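Side-chain contact in N-acetyltransferase (Trypanosoma brucei, PDB 3I3G), which probably transfers an acetyl group from acetyl-CoA to D-glucosamine 6-phosphate, an early step in making UDP-N-acetylglucosamine: residues Gly97-Val102 / Ala116-Leu121. Sequence-based numbering, arbitrary orientation.
Sequences GHIEDV and ALIMDL
Backbone hydrogen bonds from D120 N to A116 O (3.0 Å) and from L121 N to L117 O (3.1 Å) hold the helical turn that presents I118 and L121 to I99 and V102 of the strand. Across the interface the contact is wholly apolar. A single methyl, I118 CD1, serves both strand residues: it meets V102 CG2 at 3.8 Å, with V102 CG1 close beside it, and I99 CG2 at 4.1 Å. The I118 and V102 side chains run nearly perpendicular to each other. I99 also reaches L121 with its longer branch. Because that branch is extended (chi2 -177°), I99 CD1 is carried out to 3.9 Å from L121 CB, while I99 CG1 lies 4.0 Å from L121 CD1. Thus the leucine covers the length of the isoleucine branch rather than just its end.

I99 and V102 both face the helix although they are three residues apart. Between them, D101 has a positive phi (52°), which interrupts the usual alternation of strand side chains and is consistent with the beta bulge known from this strand in GNAT enzymes. On the far side of the strand, D101 forms a salt bridge with K88 of the second subunit. I99 also touches V133 and L135 of strand 132-137, and L148 and F150 add to the packing around I118. The segment axes approach to 10.2 Å and run nearly antiparallel (153°), as expected for the first strand and the returning helix of a beta-alpha-beta crossover, here the strand 96-104, helix 113-127, strand 132-137 unit of the GNAT acetyltransferase fold.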
loop_
_atom_site.group_PDB
_atom_site.type_symbol
_atom_site.label_atom_id
_atom_site.label_comp_id
_atom_site.label_asym_id
_atom_site.label_seq_id
_atom_site.Cartn_x
_atom_site.Cartn_y
_atom_site.Cartn_z
ATOM N N GLY A 97 -1.631 8.528 -0.320
ATOM C CA GLY A 97 -0.218 8.300 -0.602
ATOM C C GLY A 97 0.387 7.275 0.338
ATOM O O GLY A 97 0.450 7.489 1.548
ATOM N N HIS A 98 0.828 6.153 -0.223
ATOM C CA HIS A 98 1.456 5.096 0.557
ATOM C C HIS A 98 2.970 5.146 0.393
ATOM O O HIS A 98 3.489 4.856 -0.684
ATOM C CB HIS A 98 0.945 3.725 0.113
ATOM C CG HIS A 98 -0.523 3.526 0.328
ATOM N ND1 HIS A 98 -1.027 2.773 1.366
ATOM C CD2 HIS A 98 -1.595 3.980 -0.361
ATOM C CE1 HIS A 98 -2.346 2.772 1.307
ATOM N NE2 HIS A 98 -2.717 3.497 0.268
ATOM N N ILE A 99 3.671 5.517 1.459
ATOM C CA ILE A 99 5.129 5.537 1.439
ATOM C C ILE A 99 5.686 4.189 1.881
ATOM O O ILE A 99 5.270 3.637 2.900
ATOM C CB ILE A 99 5.699 6.663 2.322
ATOM C CG1 ILE A 99 5.378 8.028 1.706
ATOM C CG2 ILE A 99 7.203 6.503 2.494
ATOM C CD1 ILE A 99 5.958 9.202 2.473
ATOM N N GLU A 100 6.625 3.662 1.101
ATOM C CA GLU A 100 7.163 2.328 1.335
ATOM C C GLU A 100 8.686 2.310 1.296
ATOM O O GLU A 100 9.312 3.152 0.653
ATOM C CB GLU A 100 6.633 1.355 0.276
ATOM C CG GLU A 100 5.147 1.058 0.375
ATOM C CD GLU A 100 4.834 0.013 1.426
ATOM O OE1 GLU A 100 5.657 -0.905 1.623
ATOM O OE2 GLU A 100 3.759 0.105 2.051
ATOM N N ASP A 101 9.271 1.408 2.020
ATOM C CA ASP A 101 10.647 1.066 1.904
ATOM C C ASP A 101 11.561 2.293 1.983
ATOM O O ASP A 101 12.200 2.605 1.052
ATOM C CB ASP A 101 10.880 0.328 0.599
ATOM C CG ASP A 101 10.307 -1.092 0.625
ATOM O OD1 ASP A 101 10.493 -1.804 1.561
ATOM O OD2 ASP A 101 9.627 -1.384 -0.271
ATOM N N VAL A 102 11.524 2.993 3.100
ATOM C CA VAL A 102 12.386 4.140 3.344
ATOM C C VAL A 102 13.690 3.653 3.966
ATOM O O VAL A 102 13.684 3.026 5.024
ATOM C CB VAL A 102 11.719 5.157 4.287
ATOM C CG1 VAL A 102 12.620 6.367 4.493
ATOM C CG2 VAL A 102 10.363 5.580 3.737
ATOM N N ALA A 116 14.430 14.684 3.830
ATOM C CA ALA A 116 14.324 15.168 2.458
ATOM C C ALA A 116 13.485 14.224 1.599
ATOM O O ALA A 116 12.616 14.661 0.846
ATOM C CB ALA A 116 15.707 15.354 1.852
ATOM N N LEU A 117 13.754 12.928 1.716
ATOM C CA LEU A 117 13.018 11.922 0.957
ATOM C C LEU A 117 11.529 11.945 1.289
ATOM O O LEU A 117 10.686 12.003 0.394
ATOM C CB LEU A 117 13.596 10.528 1.214
ATOM C CG LEU A 117 14.919 10.209 0.512
ATOM C CD1 LEU A 117 15.563 8.962 1.101
ATOM C CD2 LEU A 117 14.701 10.049 -0.982
ATOM N N ILE A 118 11.210 11.902 2.579
ATOM C CA ILE A 118 9.818 11.896 3.021
ATOM C C ILE A 118 9.070 13.148 2.565
ATOM O O ILE A 118 7.965 13.061 2.031
ATOM C CB ILE A 118 9.708 11.758 4.550
ATOM C CG1 ILE A 118 10.317 10.430 5.008
ATOM C CG2 ILE A 118 8.257 11.862 4.990
ATOM C CD1 ILE A 118 9.662 9.206 4.394
ATOM N N MET A 119 9.675 14.312 2.782
ATOM C CA MET A 119 9.064 15.572 2.374
ATOM C C MET A 119 8.797 15.586 0.873
ATOM O O MET A 119 7.736 16.019 0.427
ATOM C CB MET A 119 9.955 16.755 2.764
ATOM C CG MET A 119 10.057 16.989 4.262
ATOM S SD MET A 119 8.469 17.391 5.020
ATOM C CE MET A 119 7.629 15.812 4.920
ATOM N N ASP A 120 9.765 15.103 0.100
ATOM C CA ASP A 120 9.623 15.031 -1.349
ATOM C C ASP A 120 8.387 14.224 -1.732
ATOM O O ASP A 120 7.575 14.665 -2.544
ATOM C CB ASP A 120 10.868 14.402 -1.978
ATOM C CG ASP A 120 10.834 14.432 -3.496
ATOM O OD1 ASP A 120 10.681 15.531 -4.069
ATOM O OD2 ASP A 120 10.970 13.358 -4.117
ATOM N N LEU A 121 8.252 13.040 -1.143
ATOM C CA LEU A 121 7.129 12.161 -1.447
ATOM C C LEU A 121 5.804 12.772 -1.005
ATOM O O LEU A 121 4.773 12.573 -1.650
ATOM C CB LEU A 121 7.329 10.787 -0.803
ATOM C CG LEU A 121 8.520 9.983 -1.326
ATOM C CD1 LEU A 121 8.491 8.559 -0.791
ATOM C CD2 LEU A 121 8.534 9.985 -2.847
#